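C-C motif chemokine 1 (Homo sapiens, PDB 4OIJ) is a secreted chemotactic cytokine that binds the receptor CCR8 and attracts monocytes but not neutrophils. Local coordinates at residues G39-K43 and W58-R63; C11-A16 and A50-D54; I25-N30 and L66-P70. All coordinates share one frame; numbering follows the deposited sequence.

Interaction 1: residues G39-K43 and W58-R63; sequences GLIFK and WVQRHR. With SO4 (sulfate ion), chain F; SO4 (sulfate ion), chain M.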
loop_
_atom_site.group_PDB
_atom_site.type_symbol
_atom_site.label_atom_id
_atom_site.label_comp_id
_atom_site.label_asym_id
_atom_site.label_seq_id
_atom_site.Cartn_x
_atom_site.Cartn_y
_atom_site.Cartn_z
ATOM N N GLY A 39 -12.373 -2.979 6.215
ATOM C CA GLY A 39 -11.954 -3.523 4.936
ATOM C C GLY A 39 -10.925 -4.610 5.104
ATOM O O GLY A 39 -10.215 -4.657 6.113
ATOM N N LEU A 40 -10.847 -5.479 4.096
ATOM C CA LEU A 40 -9.921 -6.604 3.975
ATOM C C LEU A 40 -9.306 -6.498 2.575
ATOM O O LEU A 40 -10.039 -6.211 1.616
ATOM C CB LEU A 40 -10.777 -7.906 3.995
ATOM C CG LEU A 40 -10.252 -9.092 4.764
ATOM C CD1 LEU A 40 -10.672 -9.011 6.220
ATOM C CD2 LEU A 40 -10.796 -10.371 4.196
ATOM N N ILE A 41 -8.012 -6.778 2.422
ATOM C CA ILE A 41 -7.437 -6.802 1.081
ATOM C C ILE A 41 -7.236 -8.277 0.661
ATOM O O ILE A 41 -6.623 -9.050 1.404
ATOM C CB ILE A 41 -6.104 -6.018 1.012
ATOM C CG1 ILE A 41 -6.267 -4.575 1.545
ATOM C CG2 ILE A 41 -5.482 -6.056 -0.409
ATOM C CD1 ILE A 41 -4.875 -4.026 2.156
ATOM N N PHE A 42 -7.750 -8.663 -0.514
ATOM C CA PHE A 42 -7.471 -9.970 -1.058
ATOM C C PHE A 42 -6.396 -9.783 -2.127
ATOM O O PHE A 42 -6.535 -8.914 -2.998
ATOM C CB PHE A 42 -8.717 -10.588 -1.706
ATOM C CG PHE A 42 -9.807 -10.980 -0.746
ATOM C CD1 PHE A 42 -9.575 -11.938 0.243
ATOM C CD2 PHE A 42 -11.101 -10.480 -0.896
ATOM C CE1 PHE A 42 -10.607 -12.357 1.088
ATOM C CE2 PHE A 42 -12.134 -10.911 -0.060
ATOM C CZ PHE A 42 -11.880 -11.835 0.935
ATOM N N LYS A 43 -5.344 -10.604 -2.078
ATOM C CA LYS A 43 -4.293 -10.593 -3.096
ATOM C C LYS A 43 -4.746 -11.551 -4.150
ATOM O O LYS A 43 -5.078 -12.685 -3.828
ATOM C CB LYS A 43 -2.936 -11.031 -2.518
ATOM C CG LYS A 43 -1.787 -10.929 -3.527
ATOM C CD LYS A 43 -0.469 -11.546 -3.044
ATOM C CE LYS A 43 0.681 -11.079 -3.905
ATOM N NZ LYS A 43 0.563 -11.557 -5.309
ATOM N N TRP A 58 -19.827 -13.111 2.127
ATOM C CA TRP A 58 -18.858 -13.853 1.301
ATOM C C TRP A 58 -17.393 -13.589 1.639
ATOM O O TRP A 58 -16.575 -14.510 1.578
ATOM C CB TRP A 58 -19.127 -13.662 -0.203
ATOM C CG TRP A 58 -18.899 -12.269 -0.744
ATOM C CD1 TRP A 58 -19.847 -11.306 -0.952
ATOM C CD2 TRP A 58 -17.656 -11.724 -1.244
ATOM N NE1 TRP A 58 -19.267 -10.175 -1.489
ATOM C CE2 TRP A 58 -17.927 -10.414 -1.703
ATOM C CE3 TRP A 58 -16.347 -12.240 -1.394
ATOM C CZ2 TRP A 58 -16.941 -9.608 -2.296
ATOM C CZ3 TRP A 58 -15.367 -11.438 -1.967
ATOM C CH2 TRP A 58 -15.662 -10.131 -2.391
ATOM N N VAL A 59 -17.071 -12.324 1.989
ATOM C CA VAL A 59 -15.735 -11.875 2.357
ATOM C C VAL A 59 -15.236 -12.642 3.596
ATOM O O VAL A 59 -14.084 -13.070 3.624
ATOM C CB VAL A 59 -15.700 -10.344 2.568
ATOM C CG1 VAL A 59 -14.310 -9.871 3.001
ATOM C CG2 VAL A 59 -16.166 -9.613 1.314
ATOM N N GLN A 60 -16.121 -12.796 4.601
ATOM C CA GLN A 60 -15.877 -13.491 5.869
ATOM C C GLN A 60 -15.575 -14.969 5.635
ATOM O O GLN A 60 -14.622 -15.494 6.214
ATOM C CB GLN A 60 -17.093 -13.346 6.804
ATOM C CG GLN A 60 -17.341 -11.924 7.301
ATOM C CD GLN A 60 -18.625 -11.765 8.089
ATOM O OE1 GLN A 60 -19.662 -12.392 7.807
ATOM N NE2 GLN A 60 -18.594 -10.878 9.074
ATOM N N ARG A 61 -16.389 -15.631 4.786
ATOM C CA ARG A 61 -16.234 -17.047 4.444
ATOM C C ARG A 61 -14.975 -17.297 3.618
ATOM O O ARG A 61 -14.341 -18.330 3.793
ATOM C CB ARG A 61 -17.483 -17.612 3.741
ATOM C CG ARG A 61 -18.792 -17.272 4.459
ATOM C CD ARG A 61 -19.973 -18.041 3.940
ATOM N NE ARG A 61 -20.319 -17.743 2.549
ATOM C CZ ARG A 61 -21.116 -16.755 2.157
ATOM N NH1 ARG A 61 -21.620 -15.905 3.043
ATOM N NH2 ARG A 61 -21.421 -16.612 0.873
ATOM N N HIS A 62 -14.613 -16.349 2.724
ATOM C CA HIS A 62 -13.399 -16.405 1.900
ATOM C C HIS A 62 -12.171 -16.282 2.822
ATOM O O HIS A 62 -11.216 -17.049 2.673
ATOM C CB HIS A 62 -13.392 -15.259 0.859
ATOM C CG HIS A 62 -14.189 -15.515 -0.393
ATOM N ND1 HIS A 62 -15.267 -16.383 -0.413
ATOM C CD2 HIS A 62 -14.061 -14.959 -1.621
ATOM C CE1 HIS A 62 -15.735 -16.353 -1.653
ATOM N NE2 HIS A 62 -15.048 -15.507 -2.414
ATOM N N ARG A 63 -12.225 -15.347 3.799
ATOM C CA ARG A 63 -11.163 -15.064 4.778
ATOM C C ARG A 63 -10.767 -16.307 5.556
ATOM O O ARG A 63 -9.575 -16.535 5.782
ATOM C CB ARG A 63 -11.617 -13.946 5.744
ATOM C CG ARG A 63 -10.538 -13.457 6.707
ATOM C CD ARG A 63 -11.097 -12.534 7.771
ATOM N NE ARG A 63 -10.033 -11.788 8.444
ATOM C CZ ARG A 63 -9.896 -11.691 9.764
ATOM N NH1 ARG A 63 -10.765 -12.287 10.574
ATOM N NH2 ARG A 63 -8.895 -10.994 10.284
HETATM S S SO4 F . -23.198 -13.351 0.425
HETATM O O1 SO4 F . -23.254 -14.561 1.256
HETATM O O2 SO4 F . -22.465 -12.298 1.139
HETATM O O3 SO4 F . -22.564 -13.656 -0.886
HETATM O O4 SO4 F . -24.592 -12.893 0.155
HETATM S S SO4 M . -19.091 -19.127 -0.429
HETATM O O1 SO4 M . -19.996 -18.033 -0.841
HETATM O O2 SO4 M . -18.931 -19.098 1.022
HETATM O O3 SO4 M . -19.661 -20.427 -0.823
HETATM O O4 SO4 M . -17.771 -18.983 -1.098
#

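Interaction 2: residues C11-A16 and A50-D54; sequences CCFSFA and ACALD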
loop_
_atom_site.group_PDB
_atom_site.type_symbol
_atom_site.label_atom_id
_atom_site.label_comp_id
_atom_site.label_asym_id
_atom_site.label_seq_id
_atom_site.Cartn_x
_atom_site.Cartn_y
_atom_site.Cartn_z
ATOM N N CYS A 11 -4.890 1.367 2.684
ATOM C CA CYS A 11 -6.276 1.692 3.008
ATOM C C CYS A 11 -7.228 1.297 1.902
ATOM O O CYS A 11 -6.854 1.311 0.725
ATOM C CB CYS A 11 -6.420 3.167 3.347
ATOM S SG CYS A 11 -5.235 3.755 4.581
ATOM N N CYS A 12 -8.443 0.945 2.289
ATOM C CA CYS A 12 -9.482 0.538 1.348
ATOM C C CYS A 12 -10.577 1.522 1.470
ATOM O O CYS A 12 -11.302 1.481 2.471
ATOM C CB CYS A 12 -9.977 -0.863 1.685
ATOM S SG CYS A 12 -8.882 -2.170 1.119
ATOM N N PHE A 13 -10.663 2.476 0.526
ATOM C CA PHE A 13 -11.755 3.464 0.575
ATOM C C PHE A 13 -12.876 3.105 -0.437
ATOM O O PHE A 13 -13.913 3.754 -0.454
ATOM C CB PHE A 13 -11.228 4.881 0.394
ATOM C CG PHE A 13 -10.205 5.286 1.450
ATOM C CD1 PHE A 13 -10.577 5.435 2.786
ATOM C CD2 PHE A 13 -8.900 5.593 1.094
ATOM C CE1 PHE A 13 -9.654 5.829 3.739
ATOM C CE2 PHE A 13 -7.983 5.993 2.045
ATOM C CZ PHE A 13 -8.361 6.107 3.364
ATOM N N SER A 14 -12.661 2.070 -1.282
ATOM C CA SER A 14 -13.649 1.591 -2.251
ATOM C C SER A 14 -13.616 0.076 -2.155
ATOM O O SER A 14 -12.526 -0.484 -2.001
ATOM C CB SER A 14 -13.282 2.028 -3.663
ATOM O OG SER A 14 -14.026 1.313 -4.634
ATOM N N PHE A 15 -14.790 -0.590 -2.218
ATOM C CA PHE A 15 -14.844 -2.049 -2.059
ATOM C C PHE A 15 -15.495 -2.800 -3.213
ATOM O O PHE A 15 -16.370 -2.258 -3.925
ATOM C CB PHE A 15 -15.569 -2.459 -0.751
ATOM C CG PHE A 15 -15.064 -1.807 0.509
ATOM C CD1 PHE A 15 -13.929 -2.284 1.151
ATOM C CD2 PHE A 15 -15.733 -0.727 1.069
ATOM C CE1 PHE A 15 -13.472 -1.686 2.323
ATOM C CE2 PHE A 15 -15.270 -0.122 2.240
ATOM C CZ PHE A 15 -14.139 -0.600 2.855
ATOM N N ALA A 16 -15.120 -4.094 -3.312
ATOM C CA ALA A 16 -15.649 -5.058 -4.282
ATOM C C ALA A 16 -17.147 -5.323 -4.063
ATOM O O ALA A 16 -17.551 -5.823 -3.012
ATOM C CB ALA A 16 -14.868 -6.374 -4.205
ATOM N N ALA A 50 -7.781 -6.679 -4.477
ATOM C CA ALA A 50 -9.161 -6.288 -4.221
ATOM C C ALA A 50 -9.460 -6.037 -2.762
ATOM O O ALA A 50 -9.337 -6.921 -1.907
ATOM C CB ALA A 50 -10.132 -7.297 -4.794
ATOM N N CYS A 51 -9.901 -4.810 -2.502
ATOM C CA CYS A 51 -10.440 -4.377 -1.229
ATOM C C CYS A 51 -11.804 -4.999 -1.108
ATOM O O CYS A 51 -12.577 -5.000 -2.070
ATOM C CB CYS A 51 -10.538 -2.865 -1.208
ATOM S SG CYS A 51 -8.965 -2.080 -0.911
ATOM N N ALA A 52 -12.127 -5.495 0.063
ATOM C CA ALA A 52 -13.468 -6.067 0.254
ATOM C C ALA A 52 -13.863 -5.737 1.664
ATOM O O ALA A 52 -12.997 -5.688 2.527
ATOM C CB ALA A 52 -13.432 -7.574 0.038
ATOM N N LEU A 53 -15.127 -5.430 1.883
ATOM C CA LEU A 53 -15.650 -5.026 3.192
ATOM C C LEU A 53 -15.986 -6.273 4.012
ATOM O O LEU A 53 -16.833 -7.067 3.614
ATOM C CB LEU A 53 -16.874 -4.100 2.969
ATOM C CG LEU A 53 -17.708 -3.642 4.164
ATOM C CD1 LEU A 53 -16.987 -2.612 5.002
ATOM C CD2 LEU A 53 -18.947 -3.035 3.677
ATOM N N ASP A 54 -15.300 -6.440 5.146
ATOM C CA ASP A 54 -15.408 -7.604 6.037
ATOM C C ASP A 54 -16.757 -7.820 6.769
ATOM O O ASP A 54 -16.925 -8.840 7.440
ATOM C CB ASP A 54 -14.169 -7.696 6.966
ATOM C CG ASP A 54 -14.064 -8.934 7.838
ATOM O OD1 ASP A 54 -14.341 -10.054 7.331
ATOM O OD2 ASP A 54 -13.707 -8.790 9.021
HETATM O O HOH W 1 -17.022 -6.469 -0.061
#

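Interaction 3: residues I25-N30 and L66-P70; sequences ILCYRN and LRHCP. With SO4 (sulfate ion), chain J; SO4 (sulfate ion), chain I.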
loop_
_atom_site.group_PDB
_atom_site.type_symbol
_atom_site.label_atom_id
_atom_site.label_comp_id
_atom_site.label_asym_id
_atom_site.label_seq_id
_atom_site.Cartn_x
_atom_site.Cartn_y
_atom_site.Cartn_z
ATOM N N ILE A 25 -8.117 -15.948 -5.532
ATOM C CA ILE A 25 -7.375 -15.263 -4.456
ATOM C C ILE A 25 -6.219 -16.109 -3.949
ATOM O O ILE A 25 -6.399 -17.296 -3.691
ATOM C CB ILE A 25 -8.331 -14.881 -3.279
ATOM C CG1 ILE A 25 -9.622 -14.162 -3.765
ATOM C CG2 ILE A 25 -7.612 -14.056 -2.211
ATOM C CD1 ILE A 25 -10.852 -14.238 -2.803
ATOM N N LEU A 26 -5.058 -15.463 -3.709
ATOM C CA LEU A 26 -3.870 -16.114 -3.168
ATOM C C LEU A 26 -3.886 -16.083 -1.649
ATOM O O LEU A 26 -3.647 -17.104 -1.016
ATOM C CB LEU A 26 -2.600 -15.394 -3.647
ATOM C CG LEU A 26 -2.170 -15.567 -5.093
ATOM C CD1 LEU A 26 -1.081 -14.583 -5.424
ATOM C CD2 LEU A 26 -1.646 -16.979 -5.353
ATOM N N CYS A 27 -4.171 -14.888 -1.065
ATOM C CA CYS A 27 -4.085 -14.612 0.365
ATOM C C CYS A 27 -4.750 -13.275 0.691
ATOM O O CYS A 27 -5.131 -12.537 -0.216
ATOM C CB CYS A 27 -2.609 -14.610 0.789
ATOM S SG CYS A 27 -1.540 -13.504 -0.193
ATOM N N TYR A 28 -4.862 -12.947 1.985
ATOM C CA TYR A 28 -5.418 -11.669 2.410
ATOM C C TYR A 28 -4.497 -10.892 3.370
ATOM O O TYR A 28 -3.711 -11.492 4.103
ATOM C CB TYR A 28 -6.827 -11.839 3.033
ATOM C CG TYR A 28 -6.811 -12.344 4.458
ATOM C CD1 TYR A 28 -6.772 -11.459 5.534
ATOM C CD2 TYR A 28 -6.774 -13.708 4.735
ATOM C CE1 TYR A 28 -6.741 -11.917 6.848
ATOM C CE2 TYR A 28 -6.773 -14.179 6.046
ATOM C CZ TYR A 28 -6.747 -13.279 7.100
ATOM O OH TYR A 28 -6.699 -13.730 8.399
ATOM N N ARG A 29 -4.625 -9.566 3.349
ATOM C CA ARG A 29 -3.907 -8.624 4.216
ATOM C C ARG A 29 -4.961 -7.783 4.926
ATOM O O ARG A 29 -6.021 -7.510 4.340
ATOM C CB ARG A 29 -3.025 -7.661 3.393
ATOM C CG ARG A 29 -1.731 -8.244 2.837
ATOM C CD ARG A 29 -0.776 -7.144 2.380
ATOM N NE ARG A 29 0.248 -7.640 1.454
ATOM C CZ ARG A 29 1.429 -8.134 1.818
ATOM N NH1 ARG A 29 1.756 -8.217 3.102
ATOM N NH2 ARG A 29 2.285 -8.559 0.901
ATOM N N ASN A 30 -4.683 -7.352 6.148
ATOM C CA ASN A 30 -5.596 -6.454 6.831
ATOM C C ASN A 30 -5.213 -5.045 6.378
ATOM O O ASN A 30 -4.063 -4.821 5.980
ATOM C CB ASN A 30 -5.427 -6.567 8.330
ATOM C CG ASN A 30 -6.077 -7.794 8.874
ATOM O OD1 ASN A 30 -7.302 -7.948 8.864
ATOM N ND2 ASN A 30 -5.265 -8.700 9.347
ATOM N N LEU A 66 -8.460 -18.858 3.542
ATOM C CA LEU A 66 -7.188 -18.316 3.072
ATOM C C LEU A 66 -6.203 -18.097 4.216
ATOM O O LEU A 66 -6.605 -18.013 5.376
ATOM C CB LEU A 66 -7.396 -16.969 2.359
ATOM C CG LEU A 66 -8.183 -16.976 1.057
ATOM C CD1 LEU A 66 -8.782 -15.547 0.774
ATOM C CD2 LEU A 66 -7.351 -17.580 -0.103
ATOM N N ARG A 67 -4.920 -17.958 3.872
ATOM C CA ARG A 67 -3.857 -17.599 4.820
ATOM C C ARG A 67 -3.495 -16.095 4.637
ATOM O O ARG A 67 -3.845 -15.513 3.608
ATOM C CB ARG A 67 -2.625 -18.489 4.613
ATOM C CG ARG A 67 -2.955 -19.990 4.717
ATOM C CD ARG A 67 -1.886 -20.768 5.422
ATOM N NE ARG A 67 -2.333 -22.117 5.772
ATOM C CZ ARG A 67 -2.753 -22.483 6.981
ATOM N NH1 ARG A 67 -3.122 -23.736 7.209
ATOM N NH2 ARG A 67 -2.819 -21.596 7.966
ATOM N N HIS A 68 -2.821 -15.473 5.644
ATOM C CA HIS A 68 -2.352 -14.077 5.603
ATOM C C HIS A 68 -1.247 -13.972 4.553
ATOM O O HIS A 68 -0.413 -14.878 4.482
ATOM C CB HIS A 68 -1.762 -13.680 6.966
ATOM C CG HIS A 68 -2.720 -12.974 7.864
ATOM N ND1 HIS A 68 -2.829 -11.592 7.864
ATOM C CD2 HIS A 68 -3.586 -13.482 8.772
ATOM C CE1 HIS A 68 -3.766 -11.310 8.754
ATOM N NE2 HIS A 68 -4.251 -12.412 9.328
ATOM N N CYS A 69 -1.229 -12.889 3.737
ATOM C CA CYS A 69 -0.191 -12.698 2.705
ATOM C C CYS A 69 1.182 -12.610 3.333
ATOM O O CYS A 69 1.305 -11.910 4.334
ATOM C CB CYS A 69 -0.465 -11.459 1.865
ATOM S SG CYS A 69 -1.781 -11.644 0.648
ATOM N N PRO A 70 2.214 -13.306 2.797
ATOM C CA PRO A 70 3.552 -13.196 3.408
ATOM C C PRO A 70 4.229 -11.875 3.075
ATOM O O PRO A 70 3.912 -11.227 2.086
ATOM C CB PRO A 70 4.320 -14.402 2.839
ATOM C CG PRO A 70 3.652 -14.692 1.545
ATOM C CD PRO A 70 2.226 -14.215 1.627
HETATM S S SO4 J . -2.508 -17.546 8.480
HETATM O O1 SO4 J . -2.658 -18.903 7.990
HETATM O O2 SO4 J . -2.314 -17.595 9.964
HETATM O O3 SO4 J . -1.317 -16.970 7.797
HETATM O O4 SO4 J . -3.739 -16.760 8.148
HETATM S S SO4 I . -2.010 -7.930 9.087
HETATM O O1 SO4 I . -2.870 -8.178 10.261
HETATM O O2 SO4 I . -1.901 -6.464 8.863
HETATM O O3 SO4 I . -0.679 -8.485 9.365
HETATM O O4 SO4 I . -2.548 -8.578 7.880
HETATM O O HOH W 2 -4.213 -18.083 1.199
HETATM O O HOH W 3 -6.129 -11.422 11.120
#

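Interaction 1: residues G39-K43 and W58-R63
Apolar packing carries most of this contact: Leu40 and Phe42, on one face of strand 39-43, press against Val59 of helix 58-63, whose CG1 both of them touch. Leu40 CD2 lies 3.7 Å from Val59 CG1, the two side chains sliding past each other in opposite directions, and Phe42 CZ meets the same methyl at 3.7 Å. That methyl stands anti to the backbone N of Val59 (chi1 178°), which turns it to face both strand side chains. The tip of the Phe42 ring works further into the helix, with CE2 3.8 Å from Trp58 CZ3 on one flank, CZ against His62 CB, and the carbonyl O of Val59 at the ring edge in its plane. Arg63 closes the margin with its aliphatic stem, extended from CG to NE and crossing Leu40 at about a right angle; Leu40 CD1 approaches NE to 3.6 Å. Polar groups bind away from the strand. Trp58 N gives a hydrogen bond to one sulfate, and the Arg61 guanidinium, with Trp58 CA over one face, holds that sulfate and a second at its edge, both probably from the crystallisation liquor. His62 NE2 is bonded to Ile20 O. The helix axis passes the strand axis at 10.4 Å and 53°, the C-terminal helix lying across the antiparallel sheet as in other chemokines, with Ile25 of strand 25-30 beside Phe42 and Ala52 of strand 49-53 beside Val59.

Interaction 2: residues C11-A16 and A50-D54
The Phe15 ring lies against the backbone and side chain of Leu53, taking Leu53 CB over one face at 3.9 Å from the centroid, a CH-pi contact only 14° off the ring normal. Its CD1 corner reaches down to Leu53 N at 3.4 Å, while Ala52 N sits at the ring edge in plane. With CG anti to its own carbonyl carbon (chi1 -52°), the ring is laid across the strand at the Ala52-Leu53 peptide, and Leu53 crosses it obliquely, bringing CD1 near CZ and CE2. Replacing Phe15 with an alanine would probably uncover Leu53 CB and leave a gap over the Ala52-Leu53 backbone. Cys12 and Cys51 face each other and join SG to SG at 2.0 Å, chi3 -77°, in one of the two disulfides of the adjacent-cysteine pair that defines CC chemokines. Beyond the disulfide, Ala16 N donates to Cys51 O at 3.0 Å, and a water links Ala16 O with Leu53 N, so the extended N-terminal loop is fastened at several points. The loop thus crosses strand 49-53, whose neighbour in the sheet is strand 39-44; Ala52 turns away from the loop toward Phe42 of strand 39-44 and Val59 of helix 57-64, and Cys11, disulfide-bonded to Cys35, pairs with a strand of the second subunit.

Interaction 3: residues I25-N30 and L66-P70
The tail that follows the C-terminal helix is fastened here to strand 25-30 by a disulfide and a single beta bridge, Tyr28 with His68. Cys27 SG and Cys69 SG are 2.1 Å apart with chi3 93°; the Cys27 sulfur stands between its own backbone N and carbonyl carbon (chi1 53°), which turns it to the tail. The bridge consists of two backbone hydrogen bonds: Tyr28 N to Arg67 O at 3.2 Å, and Cys69 N to Tyr28 O at 2.9 Å, the latter donor lying above the carbonyl plane. The end of the Tyr28 side chain turns back to the tail, its CZ over one face of the His68 imidazole, with centroids 4.3 Å apart and planes oblique at 47°; Leu66 O lies at the tyrosine edge, in plane. Leu66 reaches the other end of the strand, CD1 touching Ile25 CG2 at 3.5 Å as the side chains cross at about a right angle. Arg29, in the conformer described, is extended from CG to NE and passes Cys69 CB, which is centred over one face of its guanidinium; its NH1 forms a salt bridge with a further sulfate. Water joins Leu26 O to Arg67 N. Two sulfates, probably from the crystallisation liquor, occupy the polar margin: Arg67 NH2 and His68 N hold one, Asn30 N and ND2 (2.6 Å to O1) the other. Covalent and backbone bonds therefore fix the path of the tail, whereas the basic and amide groups around it gather sulfate in the crystal, and the sulfates beside His68 would probably favour its protonated form there.

How the interactions relate
The three contacts share one antiparallel sheet. Strand 39-44, to which residues 39-43 of interaction 1 belong, is its middle strand, probably hydrogen-bonded to strand 49-53 of interaction 2 through Leu40 N and Ala52 O (2.7 Å) and to strand 25-30 of interaction 3 through Lys43 N and Cys27 O (2.7 Å). Interaction 1 is centred about 9 Å from each of the others; interactions 2 and 3, on opposite sides of the chain's centre, do not touch, their nearest atoms being about 6 Å apart and their centres about 14 Å. Thus the helix packs over the sheet, while disulfides tie the N-terminal loop and the C-terminal tail to its two outer strands. Sulfates bind at interactions 1 and 3.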